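Local coordinates for endo-beta-mannanase (Opitutaceae bacterium TAV5, PDB 7BOB), which probably releases beta-1,4-linked mannosyl residues by hydrolysis from the ends of mannan-derived chains as an exo-acting glycoside hydrolase family 5 enzyme of a termite hindgut bacterium, at residues S98-W103 / I151-E156; L157-D162 / G194-Q199. All coordinates share one frame; numbering follows the deposited sequence.

Interaction 1 of 2, residues S98-W103 / I151-E156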
loop_
_atom_site.group_PDB
_atom_site.type_symbol
_atom_site.label_atom_id
_atom_site.label_comp_id
_atom_site.label_asym_id
_atom_site.label_seq_id
_atom_site.Cartn_x
_atom_site.Cartn_y
_atom_site.Cartn_z
ATOM N N SER A 98 12.933 0.461 -33.822
ATOM C CA SER A 98 12.252 0.911 -32.611
ATOM C C SER A 98 13.051 2.062 -32.026
ATOM O O SER A 98 14.241 1.896 -31.735
ATOM C CB SER A 98 12.112 -0.239 -31.613
ATOM O OG SER A 98 11.348 0.130 -30.475
ATOM N N LEU A 99 12.395 3.222 -31.858
ATOM C CA LEU A 99 13.081 4.489 -31.580
ATOM C C LEU A 99 13.358 4.691 -30.094
ATOM O O LEU A 99 14.515 4.854 -29.682
ATOM C CB LEU A 99 12.253 5.668 -32.115
ATOM C CG LEU A 99 11.904 5.584 -33.612
ATOM C CD1 LEU A 99 11.434 6.924 -34.173
ATOM C CD2 LEU A 99 13.077 5.053 -34.440
ATOM N N PHE A 100 12.300 4.717 -29.276
ATOM C CA PHE A 100 12.408 5.169 -27.890
ATOM C C PHE A 100 12.754 3.967 -27.022
ATOM O O PHE A 100 11.901 3.291 -26.450
ATOM C CB PHE A 100 11.129 5.876 -27.460
ATOM C CG PHE A 100 11.036 7.292 -27.972
ATOM C CD1 PHE A 100 11.779 8.307 -27.383
ATOM C CD2 PHE A 100 10.236 7.602 -29.058
ATOM C CE1 PHE A 100 11.714 9.615 -27.868
ATOM C CE2 PHE A 100 10.157 8.907 -29.548
ATOM C CZ PHE A 100 10.897 9.910 -28.965
ATOM N N VAL A 101 14.051 3.683 -26.971
ATOM C CA VAL A 101 14.610 2.534 -26.270
ATOM C C VAL A 101 15.838 3.041 -25.521
ATOM O O VAL A 101 16.855 3.348 -26.148
ATOM C CB VAL A 101 15.004 1.399 -27.233
ATOM C CG1 VAL A 101 15.515 0.207 -26.467
ATOM C CG2 VAL A 101 13.828 0.991 -28.132
ATOM N N GLY A 102 15.748 3.143 -24.195
ATOM C CA GLY A 102 14.543 2.822 -23.452
ATOM C C GLY A 102 14.595 1.500 -22.704
ATOM O O GLY A 102 15.668 1.025 -22.318
ATOM N N TRP A 103 13.414 0.919 -22.512
ATOM C CA TRP A 103 13.257 -0.337 -21.786
ATOM C C TRP A 103 13.753 -1.508 -22.623
ATOM O O TRP A 103 13.383 -1.632 -23.794
ATOM C CB TRP A 103 11.781 -0.524 -21.464
ATOM C CG TRP A 103 11.411 -1.749 -20.654
ATOM C CD1 TRP A 103 11.167 -3.005 -21.132
ATOM C CD2 TRP A 103 11.187 -1.805 -19.241
ATOM N NE1 TRP A 103 10.821 -3.845 -20.105
ATOM C CE2 TRP A 103 10.823 -3.137 -18.930
ATOM C CE3 TRP A 103 11.268 -0.863 -18.204
ATOM C CZ2 TRP A 103 10.541 -3.556 -17.623
ATOM C CZ3 TRP A 103 10.983 -1.277 -16.896
ATOM C CH2 TRP A 103 10.618 -2.615 -16.623
ATOM N N ILE A 151 7.300 1.852 -38.465
ATOM C CA ILE A 151 8.233 2.424 -37.501
ATOM C C ILE A 151 7.680 2.183 -36.098
ATOM O O ILE A 151 6.558 2.595 -35.786
ATOM C CB ILE A 151 8.478 3.917 -37.759
ATOM C CG1 ILE A 151 9.139 4.099 -39.143
ATOM C CG2 ILE A 151 9.315 4.528 -36.616
ATOM C CD1 ILE A 151 9.091 5.518 -39.664
ATOM N N ASP A 152 8.480 1.527 -35.257
ATOM C CA ASP A 152 8.108 1.189 -33.887
ATOM C C ASP A 152 8.449 2.357 -32.957
ATOM O O ASP A 152 9.626 2.704 -32.792
ATOM C CB ASP A 152 8.831 -0.088 -33.453
ATOM C CG ASP A 152 8.272 -0.671 -32.174
ATOM O OD1 ASP A 152 7.054 -0.522 -31.948
ATOM O OD2 ASP A 152 9.040 -1.283 -31.396
ATOM N N LEU A 153 7.420 2.950 -32.351
ATOM C CA LEU A 153 7.602 4.114 -31.478
ATOM C C LEU A 153 8.640 3.856 -30.388
ATOM O O LEU A 153 9.500 4.701 -30.111
ATOM C CB LEU A 153 6.260 4.491 -30.854
ATOM C CG LEU A 153 6.184 5.827 -30.127
ATOM C CD1 LEU A 153 6.818 6.921 -31.001
ATOM C CD2 LEU A 153 4.741 6.143 -29.811
ATOM N N GLY A 154 8.565 2.702 -29.744
ATOM C CA GLY A 154 9.564 2.342 -28.755
ATOM C C GLY A 154 9.216 0.985 -28.197
ATOM O O GLY A 154 8.170 0.416 -28.505
ATOM N N ASN A 155 10.110 0.461 -27.372
ATOM C CA ASN A 155 9.919 -0.857 -26.798
ATOM C C ASN A 155 9.251 -0.757 -25.424
ATOM O O ASN A 155 9.853 -0.259 -24.464
ATOM C CB ASN A 155 11.227 -1.615 -26.671
ATOM C CG ASN A 155 10.970 -3.024 -26.221
ATOM O OD1 ASN A 155 10.008 -3.626 -26.685
ATOM N ND2 ASN A 155 11.752 -3.528 -25.273
ATOM N N GLU A 156 8.013 -1.244 -25.341
ATOM C CA GLU A 156 7.318 -1.459 -24.070
ATOM C C GLU A 156 7.314 -0.183 -23.240
ATOM O O GLU A 156 7.686 -0.169 -22.063
ATOM C CB GLU A 156 7.942 -2.627 -23.304
ATOM C CG GLU A 156 7.938 -3.926 -24.127
ATOM C CD GLU A 156 8.042 -5.186 -23.291
ATOM O OE1 GLU A 156 8.660 -5.142 -22.194
ATOM O OE2 GLU A 156 7.504 -6.230 -23.743
HETATM O O HOH W 1 11.258 2.076 -23.948
#

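Interaction 2 of 2, residues L157-D162 / G194-Q199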
loop_
_atom_site.group_PDB
_atom_site.type_symbol
_atom_site.label_atom_id
_atom_site.label_comp_id
_atom_site.label_asym_id
_atom_site.label_seq_id
_atom_site.Cartn_x
_atom_site.Cartn_y
_atom_site.Cartn_z
ATOM N N LEU A 157 6.910 0.913 -23.889
ATOM C CA LEU A 157 6.904 2.201 -23.218
ATOM C C LEU A 157 5.957 2.188 -22.032
ATOM O O LEU A 157 6.102 3.006 -21.119
ATOM C CB LEU A 157 6.528 3.309 -24.203
ATOM C CG LEU A 157 7.585 3.614 -25.287
ATOM C CD1 LEU A 157 6.944 4.254 -26.526
ATOM C CD2 LEU A 157 8.712 4.480 -24.733
ATOM N N ASP A 158 5.009 1.252 -22.016
ATOM C CA ASP A 158 4.061 1.131 -20.926
ATOM C C ASP A 158 4.631 0.396 -19.717
ATOM O O ASP A 158 3.960 0.334 -18.687
ATOM C CB ASP A 158 2.825 0.408 -21.435
ATOM C CG ASP A 158 3.147 -0.988 -21.911
ATOM O OD1 ASP A 158 3.906 -1.139 -22.860
ATOM O OD2 ASP A 158 2.673 -1.954 -21.318
ATOM N N ALA A 159 5.807 -0.209 -19.837
ATOM C CA ALA A 159 6.474 -0.856 -18.719
ATOM C C ALA A 159 7.330 0.111 -17.914
ATOM O O ALA A 159 7.830 -0.266 -16.850
ATOM C CB ALA A 159 7.361 -1.998 -19.230
ATOM N N LEU A 160 7.519 1.328 -18.420
ATOM C CA LEU A 160 8.428 2.284 -17.818
ATOM C C LEU A 160 7.865 2.804 -16.495
ATOM O O LEU A 160 6.667 3.103 -16.401
ATOM C CB LEU A 160 8.654 3.457 -18.764
ATOM C CG LEU A 160 9.551 3.188 -19.971
ATOM C CD1 LEU A 160 9.407 4.312 -20.985
ATOM C CD2 LEU A 160 11.004 2.989 -19.537
ATOM N N PRO A 161 8.706 2.956 -15.472
ATOM C CA PRO A 161 8.231 3.616 -14.239
ATOM C C PRO A 161 7.616 4.970 -14.526
ATOM O O PRO A 161 6.740 5.416 -13.778
ATOM C CB PRO A 161 9.497 3.766 -13.375
ATOM C CG PRO A 161 10.615 3.131 -14.122
ATOM C CD PRO A 161 10.170 2.835 -15.539
ATOM N N ASP A 162 8.047 5.627 -15.612
ATOM C CA ASP A 162 7.543 6.955 -15.958
ATOM C C ASP A 162 6.033 6.971 -16.156
ATOM O O ASP A 162 5.408 8.027 -15.986
ATOM C CB ASP A 162 8.232 7.476 -17.229
ATOM C CG ASP A 162 9.742 7.376 -17.162
ATOM O OD1 ASP A 162 10.243 6.237 -17.047
ATOM O OD2 ASP A 162 10.423 8.438 -17.233
ATOM N N GLY A 194 4.562 -0.503 -29.877
ATOM C CA GLY A 194 5.584 -1.222 -29.141
ATOM C C GLY A 194 5.169 -1.682 -27.746
ATOM O O GLY A 194 6.009 -2.222 -27.009
ATOM N N CYS A 195 3.907 -1.497 -27.367
ATOM C CA CYS A 195 3.421 -1.817 -26.031
ATOM C C CYS A 195 3.167 -3.319 -25.863
ATOM O O CYS A 195 3.070 -4.080 -26.835
ATOM C CB CYS A 195 2.139 -1.032 -25.746
ATOM S SG CYS A 195 2.408 0.760 -25.556
ATOM N N ASP A 196 3.040 -3.743 -24.604
ATOM C CA ASP A 196 2.850 -5.156 -24.317
ATOM C C ASP A 196 1.480 -5.387 -23.694
ATOM O O ASP A 196 0.577 -4.555 -23.847
ATOM C CB ASP A 196 3.988 -5.691 -23.432
ATOM C CG ASP A 196 4.051 -5.024 -22.051
ATOM O OD1 ASP A 196 3.034 -4.476 -21.593
ATOM O OD2 ASP A 196 5.127 -5.050 -21.406
ATOM N N HIS A 197 1.315 -6.500 -22.977
ATOM C CA HIS A 197 0.001 -6.857 -22.456
ATOM C C HIS A 197 -0.437 -5.976 -21.289
ATOM O O HIS A 197 -1.607 -6.040 -20.895
ATOM C CB HIS A 197 -0.021 -8.344 -22.074
ATOM C CG HIS A 197 0.852 -8.694 -20.908
ATOM N ND1 HIS A 197 2.190 -8.356 -20.844
ATOM C CD2 HIS A 197 0.577 -9.361 -19.758
ATOM C CE1 HIS A 197 2.695 -8.782 -19.697
ATOM N NE2 HIS A 197 1.739 -9.394 -19.018
ATOM N N GLN A 198 0.438 -5.121 -20.758
ATOM C CA GLN A 198 -0.028 -4.209 -19.724
ATOM C C GLN A 198 -1.044 -3.209 -20.246
ATOM O O GLN A 198 -1.725 -2.575 -19.433
ATOM C CB GLN A 198 1.150 -3.505 -19.074
ATOM C CG GLN A 198 2.122 -4.512 -18.522
ATOM C CD GLN A 198 2.819 -4.016 -17.324
ATOM O OE1 GLN A 198 2.184 -3.674 -16.338
ATOM N NE2 GLN A 198 4.149 -3.916 -17.401
ATOM N N GLN A 199 -1.191 -3.081 -21.568
ATOM C CA GLN A 199 -2.343 -2.369 -22.102
ATOM C C GLN A 199 -3.648 -2.962 -21.587
ATOM O O GLN A 199 -4.635 -2.230 -21.428
ATOM C CB GLN A 199 -2.356 -2.420 -23.632
ATOM C CG GLN A 199 -1.175 -1.783 -24.327
ATOM C CD GLN A 199 -1.212 -2.059 -25.821
ATOM O OE1 GLN A 199 -1.828 -1.313 -26.585
ATOM N NE2 GLN A 199 -0.598 -3.158 -26.231
#

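Interaction 1 of 2, residues S98-W103 / I151-E156
Ile151 opens the contact with its CG2 branch, which crosses obliquely to Leu99 CD1 at 4.0 Å. Asp152 follows with two grips: its carbonyl accepts Leu99 N almost along the C=O axis (168°), while its side chain, CG anti to the backbone N, brings OD2 to Ser98 OG at 2.9 Å. The hydroxyl donates from above the carboxylate plane; Arg58 also holds OD2 in a salt bridge, and Gln280 NE2 donates a hydrogen bond to OD1. An alanine here would remove both carboxylate oxygens and would probably leave Arg58 and the buried Ser98 hydroxyl poorly matched. Leu153 O receives Phe100 N at 2.9 Å on a lone pair and lies in plane at the edge of the Phe100 ring, whereas Leu153 CD1 runs beside CD2 of that ring. At Gly154 a side chain would strike Phe100 O. Asn155 swings its amide to Trp103, ND2 meeting the backbone O at 2.9 Å from above the carbonyl plane, and a water joins Asn155 O to Phe100 O and Trp103 N. Glu156 OE1 lies 3.3 Å from Trp103 NE1, while its OE2 is hydrogen-bonded to His240 ND1. Two neighbouring parallel strands of the (beta/alpha)8 barrel pair here, and the Asn-Glu pair just after strand 151-154 is consistent with the acid/base site of family 5 glycosidases.

Interaction 2 of 2, residues L157-D162 / G194-Q199
Asp158, in the loop that follows strand 151-154, sends its side chain across to the chain running into helix 198-201. Its CB looks toward that chain and comes within 4.2 Å of Cys195 SG. From there CG turns into the crowded position between the backbone N and the carbonyl carbon (chi1 62°), which carries the carboxylate over Cys195 and Asp196. The two oxygens then part company. OD1 lies against CA and CB of Cys195, 3.3 Å from CA, and accepts the amide of Asp196, the N to OD1 distance being a fairly long 3.3 Å. The N-H arrives from above the carboxylate plane, yet is reasonably straight (152°).

The other tip atom of Asp158, OD2, meets Asp196 OD1 at only 2.6 Å, the two carboxylate planes standing nearly perpendicular (86°). At this spacing one of the acids probably holds a proton. Asp196 stands just before the turn into the helix and makes a capping bond there, the same OD1 accepting Gln198 N at 2.8 Å. Its carbonyl takes both the backbone N and the side-chain NE2 of Gln199, which also donates to Thr238 O on strand 237-241, so the loop-to-helix junction after the fifth barrel strand is pinned from several directions.

Asp158 OD2 also rests on the aliphatic part of Gln198, 3.1 Å from its CB, and beyond that side chain's bend at chi2 the amide NE2 lies over Ala159. Thr204 and Trp206, from the loop further along the chain, also touch Asp158. Asp196 OD2 also lies near OE2 of Glu156, and this cluster of acids would probably favour protonation of one of them.

How the interactions relate
Running from the N terminus, strand 94-101 leads through helix 124-141 to strand 151-154, and interaction 1 closes that beta-alpha-beta unit. The chain passes directly from Glu156 to Leu157, the first residue of interaction 2, then through helices 162-165 and 168-183 and strand 191-192 before returning at 194-199, so interaction 2 closes the next loop, across the beta-alpha-beta unit from strand 151-154 to strand 191-192. The two loops therefore follow in series, neither nesting nor crossing, and tie together the third, fourth and fifth strands of the barrel and the loops beyond them. The contacts meet directly: Glu156 N lies 2.8 Å from Gly194 O, a probable hydrogen bond, and Trp103 CZ3 packs on Ala159 O at 3.3 Å.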